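Local structure of possible TctC subunit of the Tripartite Tricarboxylate Transport(TTT) Family (Rhodopseudomonas palustris, 6HKE) at residues Gly58-Ala63 with Ala89-Leu94; Thr64-Ala69 with Phe242-Thr247; Val105-Glu110 with Pro282-Pro287; Lys119-Pro122 with Glu128-Ser131; Leu157-Leu162 with Val186-Asp191. The protein binds malate and, as the periplasmic substrate-binding component of a tripartite tricarboxylate transporter, probably hands this C4-dicarboxylate on for uptake. The protein carries 2 engineered substitutions. All coordinates share one frame; numbering follows the deposited sequence.

Interaction 1 of 5, residues Gly58-Ala63 with Ala89-Leu94; sequences GGTLAA and ALFPKL
T60 meets F91 and L94 with every atom of its short side chain. Its CB lies 4.0 Å from L94 CD1, at the start of a small apolar patch. From there the side chain forks. The methyl CG2 comes within 3.7 Å of L94 CD1 and reaches the ring as well, 3.9 Å from F91 CE2. The hydroxyl branch meets the same end of the ring, nearer CZ: with chi1 at 66°, OG1 is tucked between the backbone N and the carbonyl carbon, a setting that puts it 3.8 Å from F91 CZ while it hydrogen-bonds to the backbone O of A57. F91 approaches from the opposite direction, its CG anti to its own backbone N (chi1 -155°), with CE2 and CZ as the leading atoms of the ring. G58 adds backbone to the contact, its CA lying near the plane of that ring, at the edge, 4.5 Å from F91 CE2. The loop before helix 61-67 thus meets the segment that leaves helix 82-90, and the side chain of T60 lies about 8 Å from that of the malate-binding H80. No hydrogen bond joins the two segments. The hydroxyl has its polar partner in A57; L94 meets only carbon of T60, F91 both methyl and hydroxyl oxygen, and the contact depends on van der Waals packing rather than on polar bonds.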
# COMPACT_ATOMS: atom_id res chain seq x y z
N GLY A 58 9.31 -8.92 5.78
CA GLY A 58 7.94 -8.69 5.28
C GLY A 58 7.61 -7.22 5.10
O GLY A 58 6.50 -6.81 5.45
N GLY A 59 8.53 -6.45 4.53
CA GLY A 59 8.25 -5.06 4.11
C GLY A 59 8.63 -4.06 5.18
O GLY A 59 8.37 -2.86 4.95
N THR A 60 9.25 -4.50 6.28
CA THR A 60 9.57 -3.65 7.45
C THR A 60 11.06 -3.36 7.60
O THR A 60 11.35 -2.43 8.35
CB THR A 60 9.05 -4.26 8.76
OG1 THR A 60 9.77 -5.46 9.00
CG2 THR A 60 7.56 -4.51 8.69
N LEU A 61 11.95 -4.13 6.95
CA LEU A 61 13.41 -3.90 6.99
C LEU A 61 13.74 -2.48 6.52
O LEU A 61 14.56 -1.85 7.17
CB LEU A 61 14.15 -4.92 6.12
CG LEU A 61 15.66 -4.66 5.98
CD1 LEU A 61 16.37 -4.89 7.30
CD2 LEU A 61 16.27 -5.53 4.90
N ALA A 62 13.16 -2.01 5.41
CA ALA A 62 13.44 -0.66 4.87
C ALA A 62 13.20 0.37 5.96
O ALA A 62 14.10 1.20 6.19
CB ALA A 62 12.60 -0.36 3.67
N ALA A 63 12.02 0.32 6.58
CA ALA A 63 11.56 1.28 7.61
C ALA A 63 12.48 1.16 8.84
O ALA A 63 12.78 2.19 9.47
CB ALA A 63 10.11 1.04 7.96
N ALA A 89 -0.09 -4.19 14.99
CA ALA A 89 -1.06 -5.22 15.44
C ALA A 89 -0.68 -6.62 14.91
O ALA A 89 -0.97 -7.58 15.65
CB ALA A 89 -2.45 -4.84 15.01
N LEU A 90 -0.13 -6.75 13.70
CA LEU A 90 -0.03 -8.04 12.97
C LEU A 90 1.39 -8.62 13.00
O LEU A 90 1.51 -9.83 12.71
CB LEU A 90 -0.44 -7.86 11.51
CG LEU A 90 -1.79 -7.21 11.25
CD1 LEU A 90 -2.10 -7.25 9.76
CD2 LEU A 90 -2.90 -7.88 12.04
N PHE A 91 2.42 -7.80 13.22
CA PHE A 91 3.85 -8.17 13.10
C PHE A 91 4.42 -8.38 14.50
O PHE A 91 4.51 -7.44 15.30
CB PHE A 91 4.65 -7.12 12.32
CG PHE A 91 5.90 -7.64 11.64
CD1 PHE A 91 7.03 -7.97 12.38
CD2 PHE A 91 5.95 -7.79 10.26
CE1 PHE A 91 8.18 -8.44 11.76
CE2 PHE A 91 7.10 -8.26 9.64
CZ PHE A 91 8.21 -8.59 10.39
N PRO A 92 4.78 -9.63 14.86
CA PRO A 92 5.44 -9.90 16.13
C PRO A 92 6.83 -9.24 16.17
O PRO A 92 7.59 -9.44 15.24
CB PRO A 92 5.56 -11.43 16.19
CG PRO A 92 4.63 -11.95 15.11
CD PRO A 92 4.56 -10.85 14.07
N LYS A 93 7.11 -8.49 17.24
CA LYS A 93 8.44 -7.88 17.51
C LYS A 93 8.76 -6.87 16.41
O LYS A 93 9.90 -6.90 15.89
CB LYS A 93 9.53 -8.96 17.57
CG LYS A 93 9.24 -10.14 18.49
CD LYS A 93 9.09 -9.77 19.95
CE LYS A 93 9.79 -10.75 20.86
NZ LYS A 93 9.12 -12.07 20.95
N LEU A 94 7.81 -6.00 16.05
CA LEU A 94 8.07 -4.93 15.07
C LEU A 94 9.18 -4.04 15.63
O LEU A 94 9.07 -3.67 16.80
CB LEU A 94 6.78 -4.15 14.78
CG LEU A 94 6.91 -3.11 13.66
CD1 LEU A 94 7.19 -3.77 12.32
CD2 LEU A 94 5.66 -2.25 13.58

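Interaction 2 of 5, residues Thr64-Ala69 with Phe242-Thr247; sequences TRVAHA and FAPRGT
P244 packs its ring against V66 and A69 at the C-terminal end of helix 61-67. The apolar part of the contact converges on one ring atom: P244 CG is 4.1 Å from V66 CG1 and 3.9 Å from A69 CB. With V66 CG1 anti to the backbone N (chi1 172°), this methyl is the one that reaches the proline. A second set of contacts pairs the same ring with backbone carbonyls, V66 O lying 3.3 Å from P244 CG and A69 O 3.7 Å from P244 CB. V66 O is also the acceptor for A69 N, so the ring sits against the last turn of the helix. Water supplies the polar link: one molecule accepts from R245 N at 2.8 Å and donates to A67 O over an unusually short distance, which makes that half of the bridge less certain. Beyond the contact, the backbone bond from T247 N to P244 O closes a type II beta turn with G246 inside it, and T247 OG1 adds a second bond to that oxygen from the same face of its plane. Helix 61-67, which connects strands 49-53 and 75-80, thus packs its C-terminus on the end of strand 236-244, between strands 75-80 and 102-118, consistent with an alpha/beta lobe of the periplasmic binding protein fold.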
# COMPACT_ATOMS: atom_id res chain seq x y z
N THR A 64 12.92 -0.05 9.17
CA THR A 64 13.86 -0.27 10.29
C THR A 64 15.19 0.44 9.99
O THR A 64 15.69 1.16 10.88
CB THR A 64 14.04 -1.76 10.59
OG1 THR A 64 12.73 -2.27 10.82
CG2 THR A 64 14.94 -2.01 11.77
N ARG A 65 15.76 0.26 8.79
CA ARG A 65 17.06 0.90 8.42
C ARG A 65 16.86 2.42 8.39
O ARG A 65 17.74 3.12 8.89
CB ARG A 65 17.63 0.36 7.10
CG ARG A 65 18.37 -0.96 7.27
CD ARG A 65 19.39 -1.26 6.17
NE ARG A 65 19.82 -2.66 6.22
CZ ARG A 65 20.10 -3.42 5.16
NH1 ARG A 65 20.47 -4.69 5.35
NH2 ARG A 65 19.99 -2.95 3.93
N VAL A 66 15.73 2.92 7.89
CA VAL A 66 15.53 4.40 7.79
C VAL A 66 15.21 4.98 9.17
O VAL A 66 15.59 6.12 9.43
CB VAL A 66 14.52 4.77 6.70
CG1 VAL A 66 14.17 6.25 6.74
CG2 VAL A 66 15.07 4.40 5.33
N ALA A 67 14.61 4.22 10.08
CA ALA A 67 14.46 4.64 11.50
C ALA A 67 15.84 5.02 12.06
O ALA A 67 15.90 5.94 12.88
CB ALA A 67 13.82 3.53 12.29
N HIS A 68 16.90 4.37 11.56
CA HIS A 68 18.30 4.45 12.04
C HIS A 68 19.16 5.35 11.15
O HIS A 68 20.35 5.52 11.50
CB HIS A 68 18.89 3.03 12.16
CG HIS A 68 18.27 2.24 13.26
ND1 HIS A 68 17.53 1.10 13.04
CD2 HIS A 68 18.20 2.48 14.59
CE1 HIS A 68 17.07 0.64 14.19
NE2 HIS A 68 17.47 1.46 15.15
N ALA A 69 18.62 5.90 10.05
CA ALA A 69 19.35 6.78 9.11
C ALA A 69 19.61 8.13 9.80
O ALA A 69 18.93 8.42 10.81
CB ALA A 69 18.59 6.97 7.82
N PHE A 242 7.88 9.53 4.87
CA PHE A 242 8.39 9.76 6.25
C PHE A 242 9.92 9.96 6.23
O PHE A 242 10.59 9.46 5.31
CB PHE A 242 8.11 8.56 7.15
CG PHE A 242 6.67 8.10 7.19
CD1 PHE A 242 6.10 7.45 6.11
CD2 PHE A 242 5.91 8.28 8.32
CE1 PHE A 242 4.79 7.00 6.16
CE2 PHE A 242 4.60 7.82 8.38
CZ PHE A 242 4.05 7.18 7.30
N ALA A 243 10.42 10.64 7.27
CA ALA A 243 11.85 10.92 7.52
C ALA A 243 12.22 10.29 8.85
O ALA A 243 11.33 9.94 9.64
CB ALA A 243 12.10 12.41 7.53
N PRO A 244 13.53 10.11 9.14
CA PRO A 244 13.95 9.61 10.44
C PRO A 244 13.44 10.60 11.49
O PRO A 244 13.26 11.76 11.16
CB PRO A 244 15.48 9.53 10.33
CG PRO A 244 15.72 9.39 8.84
CD PRO A 244 14.66 10.28 8.21
N ARG A 245 13.16 10.10 12.70
CA ARG A 245 12.64 10.96 13.79
C ARG A 245 13.71 12.02 14.07
O ARG A 245 14.88 11.70 13.95
CB ARG A 245 12.28 10.12 15.01
CG ARG A 245 11.40 10.85 16.01
CD ARG A 245 10.11 11.39 15.41
NE ARG A 245 9.21 11.87 16.45
CZ ARG A 245 7.89 12.03 16.31
NH1 ARG A 245 7.30 11.76 15.15
NH2 ARG A 245 7.17 12.46 17.33
N GLY A 246 13.30 13.26 14.28
CA GLY A 246 14.24 14.37 14.55
C GLY A 246 14.70 15.10 13.29
O GLY A 246 15.56 15.98 13.43
N THR A 247 14.18 14.76 12.11
CA THR A 247 14.47 15.51 10.86
C THR A 247 13.90 16.91 11.07
O THR A 247 12.72 17.04 11.42
CB THR A 247 13.93 14.83 9.59
OG1 THR A 247 14.50 13.53 9.44
CG2 THR A 247 14.24 15.61 8.34
O HOH W 1 14.02 7.52 13.46

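Interaction 3 of 5, residues Val105-Glu110 with Pro282-Pro287; sequences VALLTE and PEQRAP
The amide of Q284 and the carboxylate of E110 are the flat groups here, their planes 34° apart where the two side chains cross at about a right angle. Q284 NE2 is 4.0 Å from E110 OE1, beyond hydrogen-bonding distance, and stands 3.7 Å from the methyl CD2 of L107. Extended beyond CG, the Q284 chain carries its amide to L107, whose CG, anti to the backbone N (chi1 -178°), holds CD2 out to meet it. The other amide atom, OE1, turns back to accept from R281 N. At the opposite end of the contact the ring of P287 closes on a backbone oxygen: V105 O is 3.4 Å from P287 CG and receives a CA-H...O contact from P287 CA, while N256 ND2 hydrogen-bonds both V105 O and R285 O. Between these ends, water takes the place of direct backbone bonds. One molecule accepts from L107 N at 2.9 Å and donates to Q284 O and A286 O; another donates to L107 O and, weakly, to R285 O. Two classic beta bulges shape this part of strand 102-118, V105 and A106 both facing L241, L108 and T109 both facing T239. The loop leading into helix 287-305 is joined to this bulged strand of the central sheet by water in the middle and by Q284 and P287 at the ends, in a type II periplasmic binding protein.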
# COMPACT_ATOMS: atom_id res chain seq x y z
N VAL A 105 6.24 13.26 6.61
CA VAL A 105 6.50 14.38 5.67
C VAL A 105 5.19 14.73 4.96
O VAL A 105 4.77 15.91 5.05
CB VAL A 105 7.64 14.02 4.69
CG1 VAL A 105 7.82 15.05 3.59
CG2 VAL A 105 8.92 13.83 5.45
N ALA A 106 4.57 13.74 4.30
CA ALA A 106 3.49 13.96 3.32
C ALA A 106 2.71 12.68 3.01
O ALA A 106 3.35 11.66 2.68
CB ALA A 106 4.09 14.53 2.06
N LEU A 107 1.37 12.74 3.06
CA LEU A 107 0.49 11.79 2.34
C LEU A 107 0.77 11.92 0.84
O LEU A 107 0.77 13.05 0.34
CB LEU A 107 -0.97 12.11 2.62
CG LEU A 107 -1.98 11.18 1.96
CD1 LEU A 107 -1.80 9.74 2.42
CD2 LEU A 107 -3.38 11.67 2.27
N LEU A 108 1.06 10.81 0.17
CA LEU A 108 1.35 10.76 -1.29
C LEU A 108 0.09 10.43 -2.07
O LEU A 108 -0.14 11.06 -3.12
CB LEU A 108 2.39 9.67 -1.53
CG LEU A 108 3.72 9.90 -0.83
CD1 LEU A 108 4.73 8.84 -1.26
CD2 LEU A 108 4.22 11.30 -1.13
N THR A 109 -0.67 9.45 -1.59
CA THR A 109 -1.90 8.95 -2.22
C THR A 109 -2.68 8.09 -1.25
O THR A 109 -2.17 7.74 -0.15
CB THR A 109 -1.59 8.19 -3.52
OG1 THR A 109 -2.83 8.03 -4.22
CG2 THR A 109 -0.95 6.83 -3.29
N GLU A 110 -3.91 7.78 -1.65
CA GLU A 110 -4.84 6.87 -0.96
C GLU A 110 -5.58 6.16 -2.08
O GLU A 110 -5.86 6.81 -3.10
CB GLU A 110 -5.78 7.64 -0.03
CG GLU A 110 -6.61 6.75 0.89
CD GLU A 110 -7.01 7.40 2.20
OE1 GLU A 110 -7.02 8.67 2.26
OE2 GLU A 110 -7.30 6.64 3.18
N PRO A 282 -5.77 19.55 -1.20
CA PRO A 282 -4.91 20.52 -0.51
C PRO A 282 -5.00 20.40 1.02
O PRO A 282 -3.95 20.42 1.65
CB PRO A 282 -5.41 21.86 -1.04
CG PRO A 282 -5.93 21.51 -2.42
CD PRO A 282 -6.63 20.18 -2.22
N GLU A 283 -6.19 20.22 1.60
CA GLU A 283 -6.35 20.17 3.08
C GLU A 283 -5.80 18.84 3.65
O GLU A 283 -5.79 18.71 4.89
CB GLU A 283 -7.80 20.39 3.50
CG GLU A 283 -8.70 19.16 3.38
CD GLU A 283 -9.42 19.02 2.05
OE1 GLU A 283 -9.02 19.70 1.07
OE2 GLU A 283 -10.40 18.23 2.01
N GLN A 284 -5.38 17.89 2.80
CA GLN A 284 -4.84 16.57 3.23
C GLN A 284 -3.30 16.58 3.22
O GLN A 284 -2.73 15.52 3.54
CB GLN A 284 -5.35 15.45 2.32
CG GLN A 284 -6.77 14.97 2.58
CD GLN A 284 -7.08 13.85 1.61
OE1 GLN A 284 -7.44 14.07 0.46
NE2 GLN A 284 -6.92 12.62 2.07
N ARG A 285 -2.65 17.71 2.91
CA ARG A 285 -1.22 17.72 2.51
C ARG A 285 -0.29 18.11 3.67
O ARG A 285 0.91 17.84 3.54
CB ARG A 285 -1.03 18.63 1.30
CG ARG A 285 -1.49 17.97 0.01
CD ARG A 285 -1.43 18.86 -1.22
NE ARG A 285 -2.20 18.31 -2.33
CZ ARG A 285 -2.16 18.75 -3.59
NH1 ARG A 285 -1.39 19.78 -3.93
NH2 ARG A 285 -2.89 18.16 -4.50
N ALA A 286 -0.79 18.69 4.76
CA ALA A 286 0.03 18.97 5.97
C ALA A 286 0.69 17.67 6.48
O ALA A 286 0.13 16.58 6.41
CB ALA A 286 -0.82 19.63 7.02
N PRO A 287 1.94 17.73 6.98
CA PRO A 287 2.57 16.58 7.64
C PRO A 287 1.70 15.83 8.68
O PRO A 287 1.83 14.62 8.82
CB PRO A 287 3.76 17.23 8.34
CG PRO A 287 4.16 18.36 7.39
CD PRO A 287 2.83 18.91 6.92
O HOH W 2 0.69 15.77 0.84
O HOH W 3 -0.16 14.85 4.22

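Interaction 4 of 5, residues Lys119-Pro122 with Glu128-Ser131; sequences KQFP and EFAS
The connection from strand 102-118 to helix 126-136 folds back on itself where F121 meets F129, the loop residue packing against the first turns of the helix that follows. The closest approach is F121 CE2 to F129 CE2, 3.5 Å; the neighbouring F129 CD2 is 3.7 Å from F121 CE2. Seen from F121, these atoms arrive at the edge of its ring, near the ring plane. The pair is neither a stack nor a T: the centroids are 5.7 Å apart and the planes meet at 63°. Both side chains have CG anti to the backbone N (chi1 -157° in F121, 176° in F129), and these torsions bring the CE2 atoms of the two rings together. Beside the rings, P122 O and E128 OE1 stand 4.0 Å apart; both are oxygens, and E128 OE1 has its partner in K124 N, just before the helix. D125 OD1 binds E128 N. Further rings enlarge the cluster: Y132 meets F121 edge-to-face, Y188 does the same with F129, and Y208 also touches F129. F121 O, at the backbone, is bound by K206 NZ. No hydrogen bond crosses between 119-122 and 128-131, so their contact is essentially aromatic, while K124 and D125 add polar bonds to the start of the helix and K206 serves the loop carbonyl.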
# COMPACT_ATOMS: atom_id res chain seq x y z
N LYS A 119 -7.55 -15.96 -13.20
CA LYS A 119 -8.57 -15.93 -14.29
C LYS A 119 -9.63 -17.03 -14.12
O LYS A 119 -10.83 -16.73 -14.24
CB LYS A 119 -7.89 -16.17 -15.64
CG LYS A 119 -7.66 -14.96 -16.53
CD LYS A 119 -6.84 -15.32 -17.78
CE LYS A 119 -7.35 -14.69 -19.06
NZ LYS A 119 -6.24 -14.14 -19.89
N GLN A 120 -9.19 -18.27 -13.90
CA GLN A 120 -10.03 -19.50 -13.93
C GLN A 120 -10.45 -19.87 -12.51
O GLN A 120 -10.94 -21.00 -12.32
CB GLN A 120 -9.27 -20.66 -14.58
CG GLN A 120 -8.41 -20.27 -15.77
CD GLN A 120 -9.24 -19.86 -16.96
OE1 GLN A 120 -10.46 -20.06 -16.98
NE2 GLN A 120 -8.59 -19.30 -17.96
N PHE A 121 -10.28 -18.99 -11.53
CA PHE A 121 -10.74 -19.29 -10.15
C PHE A 121 -12.23 -19.57 -10.24
O PHE A 121 -13.00 -18.71 -10.64
CB PHE A 121 -10.40 -18.17 -9.17
CG PHE A 121 -10.34 -18.66 -7.74
CD1 PHE A 121 -9.58 -19.77 -7.41
CD2 PHE A 121 -11.01 -17.99 -6.73
CE1 PHE A 121 -9.52 -20.22 -6.10
CE2 PHE A 121 -10.94 -18.44 -5.42
CZ PHE A 121 -10.19 -19.55 -5.10
N PRO A 122 -12.68 -20.81 -9.93
CA PRO A 122 -14.07 -21.20 -10.17
C PRO A 122 -15.20 -20.40 -9.53
O PRO A 122 -16.25 -20.26 -10.14
CB PRO A 122 -14.09 -22.66 -9.70
CG PRO A 122 -12.67 -23.12 -9.94
CD PRO A 122 -11.84 -21.94 -9.49
N GLU A 128 -20.09 -17.72 -3.61
CA GLU A 128 -19.38 -18.95 -4.07
C GLU A 128 -17.93 -18.93 -3.57
O GLU A 128 -17.40 -20.00 -3.25
CB GLU A 128 -19.37 -19.03 -5.60
CG GLU A 128 -20.73 -19.28 -6.23
CD GLU A 128 -20.70 -19.31 -7.75
OE1 GLU A 128 -19.60 -19.11 -8.33
OE2 GLU A 128 -21.77 -19.53 -8.37
N PHE A 129 -17.32 -17.74 -3.52
CA PHE A 129 -15.89 -17.58 -3.16
C PHE A 129 -15.65 -18.09 -1.73
O PHE A 129 -14.68 -18.82 -1.53
CB PHE A 129 -15.45 -16.13 -3.35
CG PHE A 129 -14.03 -15.89 -2.91
CD1 PHE A 129 -13.72 -15.77 -1.57
CD2 PHE A 129 -13.01 -15.83 -3.84
CE1 PHE A 129 -12.42 -15.56 -1.17
CE2 PHE A 129 -11.70 -15.62 -3.43
CZ PHE A 129 -11.41 -15.49 -2.10
N ALA A 130 -16.50 -17.68 -0.78
CA ALA A 130 -16.45 -18.09 0.64
C ALA A 130 -16.60 -19.62 0.76
O ALA A 130 -15.83 -20.23 1.52
CB ALA A 130 -17.50 -17.36 1.43
N SER A 131 -17.56 -20.20 0.03
CA SER A 131 -17.89 -21.66 0.07
C SER A 131 -16.70 -22.48 -0.43
O SER A 131 -16.42 -23.53 0.15
CB SER A 131 -19.12 -21.95 -0.74
OG SER A 131 -20.20 -21.12 -0.32

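Interaction 5 of 5, residues Leu157-Leu162 with Val186-Asp191; sequences LLNRLL and VDYMCD
Y188 holds its CG between the backbone N and the carbonyl carbon (chi1 68°), sending its ring from strand 188-192 toward helix 150-162, while N159 keeps CG beside its own backbone N and brings its amide to meet the phenol. The two side chains come from opposite directions. Y188 OH donates to N159 OD1 at 2.7 Å; the acceptor lies in the plane of the tyrosine ring, at its edge. On the amide side the C=O...donor angle of 118° is close to the usual direction for such an oxygen, and the departure is a 33° tilt of the hydroxyl out of the carbonyl plane; the amide stands nearly perpendicular to the ring. Beside this bond L158 supplies the apolar half: its CD2 touches Y188 CE2 at 4.0 Å and C190 SG at 3.8 Å. The axes of 157-162 and 188-191 come no nearer than 10.6 Å, a gap these side chains span. L115, from strand 102-118, adjoins L158, Y188 and C190, and the side chain of C190 is about 6 Å from that of the malate-binding S151. The hydroxyl's proton is thus taken up by a buried amide oxygen; this bond would help set the amide's orientation, while packing by L158 and its neighbours holds the ring.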
# COMPACT_ATOMS: atom_id res chain seq x y z
N LEU A 157 -7.75 -9.71 7.01
CA LEU A 157 -9.07 -9.13 7.35
C LEU A 157 -10.16 -9.94 6.65
O LEU A 157 -11.12 -10.37 7.33
CB LEU A 157 -9.14 -7.67 6.93
CG LEU A 157 -10.50 -7.03 7.20
CD1 LEU A 157 -10.92 -7.24 8.65
CD2 LEU A 157 -10.48 -5.55 6.86
N LEU A 158 -10.01 -10.14 5.34
CA LEU A 158 -10.95 -10.92 4.51
C LEU A 158 -11.08 -12.35 5.07
O LEU A 158 -12.21 -12.77 5.34
CB LEU A 158 -10.45 -10.90 3.06
CG LEU A 158 -11.24 -11.73 2.06
CD1 LEU A 158 -12.59 -11.11 1.76
CD2 LEU A 158 -10.44 -11.88 0.78
N ASN A 159 -9.97 -13.06 5.26
CA ASN A 159 -9.98 -14.47 5.72
C ASN A 159 -10.64 -14.58 7.11
O ASN A 159 -11.37 -15.57 7.32
CB ASN A 159 -8.59 -15.09 5.69
CG ASN A 159 -8.09 -15.27 4.28
OD1 ASN A 159 -8.82 -15.08 3.31
ND2 ASN A 159 -6.83 -15.63 4.16
N ARG A 160 -10.42 -13.62 8.01
CA ARG A 160 -11.06 -13.60 9.37
C ARG A 160 -12.56 -13.30 9.27
O ARG A 160 -13.31 -13.83 10.10
CB ARG A 160 -10.43 -12.56 10.29
CG ARG A 160 -9.24 -13.13 11.05
CD ARG A 160 -8.53 -12.09 11.87
NE ARG A 160 -7.21 -12.61 12.22
CZ ARG A 160 -6.70 -12.66 13.44
NH1 ARG A 160 -7.38 -12.20 14.48
NH2 ARG A 160 -5.48 -13.14 13.61
N LEU A 161 -12.96 -12.45 8.33
CA LEU A 161 -14.38 -12.14 8.07
C LEU A 161 -15.07 -13.41 7.56
O LEU A 161 -16.17 -13.70 8.05
CB LEU A 161 -14.47 -10.97 7.08
CG LEU A 161 -14.21 -9.60 7.69
CD1 LEU A 161 -14.17 -8.52 6.63
CD2 LEU A 161 -15.25 -9.28 8.75
N LEU A 162 -14.43 -14.14 6.65
CA LEU A 162 -15.00 -15.36 6.01
C LEU A 162 -14.68 -16.61 6.84
O LEU A 162 -15.17 -17.68 6.47
CB LEU A 162 -14.41 -15.51 4.60
CG LEU A 162 -14.78 -14.44 3.57
CD1 LEU A 162 -14.12 -14.76 2.25
CD2 LEU A 162 -16.28 -14.33 3.39
N VAL A 186 -0.77 -18.84 -7.84
CA VAL A 186 -1.50 -18.55 -6.58
C VAL A 186 -2.98 -18.29 -6.93
O VAL A 186 -3.28 -18.01 -8.10
CB VAL A 186 -0.85 -17.39 -5.80
CG1 VAL A 186 0.50 -17.78 -5.24
CG2 VAL A 186 -0.74 -16.13 -6.65
N ASP A 187 -3.86 -18.38 -5.93
CA ASP A 187 -5.33 -18.46 -6.10
C ASP A 187 -5.94 -17.07 -5.94
O ASP A 187 -6.65 -16.62 -6.85
CB ASP A 187 -5.90 -19.52 -5.17
CG ASP A 187 -5.40 -20.89 -5.61
OD1 ASP A 187 -5.78 -21.30 -6.72
OD2 ASP A 187 -4.56 -21.47 -4.90
N TYR A 188 -5.67 -16.39 -4.83
CA TYR A 188 -6.15 -15.00 -4.67
C TYR A 188 -5.17 -14.16 -3.87
O TYR A 188 -4.13 -14.62 -3.39
CB TYR A 188 -7.57 -14.99 -4.12
CG TYR A 188 -7.77 -15.45 -2.70
CD1 TYR A 188 -7.96 -16.78 -2.42
CD2 TYR A 188 -7.90 -14.53 -1.66
CE1 TYR A 188 -8.23 -17.21 -1.13
CE2 TYR A 188 -8.16 -14.95 -0.37
CZ TYR A 188 -8.33 -16.29 -0.10
OH TYR A 188 -8.58 -16.73 1.17
N MET A 189 -5.54 -12.89 -3.79
CA MET A 189 -4.66 -11.77 -3.40
C MET A 189 -5.58 -10.58 -3.13
O MET A 189 -6.56 -10.41 -3.91
CB MET A 189 -3.73 -11.49 -4.57
CG MET A 189 -2.45 -10.80 -4.24
SD MET A 189 -1.57 -10.68 -5.81
CE MET A 189 -1.88 -8.98 -6.25
N CYS A 190 -5.32 -9.83 -2.07
CA CYS A 190 -5.88 -8.48 -1.90
C CYS A 190 -4.79 -7.52 -2.34
O CYS A 190 -3.68 -7.69 -1.84
CB CYS A 190 -6.34 -8.25 -0.47
SG CYS A 190 -7.65 -9.41 -0.03
N ASP A 191 -5.07 -6.66 -3.33
CA ASP A 191 -4.04 -5.75 -3.87
C ASP A 191 -4.58 -4.32 -3.98
O ASP A 191 -5.78 -4.12 -4.13
CB ASP A 191 -3.49 -6.32 -5.18
CG ASP A 191 -2.11 -5.80 -5.59
OD1 ASP A 191 -1.47 -5.09 -4.78
OD2 ASP A 191 -1.68 -6.10 -6.74

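Overall arrangement
Interactions 1 and 2 share helix 61-67, with centres about 15 Å apart, and their segments alternate along the chain. Interaction 2 touches interaction 3 where V105 packs on the backbone of F242 and A243, on neighbouring strands 102-118 and 236-244. Across the chain's centre from interactions 2 and 3, interactions 4 and 5 have centres about 12 Å apart and merge where F129 packs on Y188, F121 on D187, and L162 on F129 and A130. Both are nested within the long chain loops closed by interactions 2 and 3. Strand 102-118 pairs with 236-244 near interaction 3 and with 188-192 near interaction 5, so one sheet ties the two ends of the molecule together, with the malate pocket between them, as in a two-lobed periplasmic binding protein.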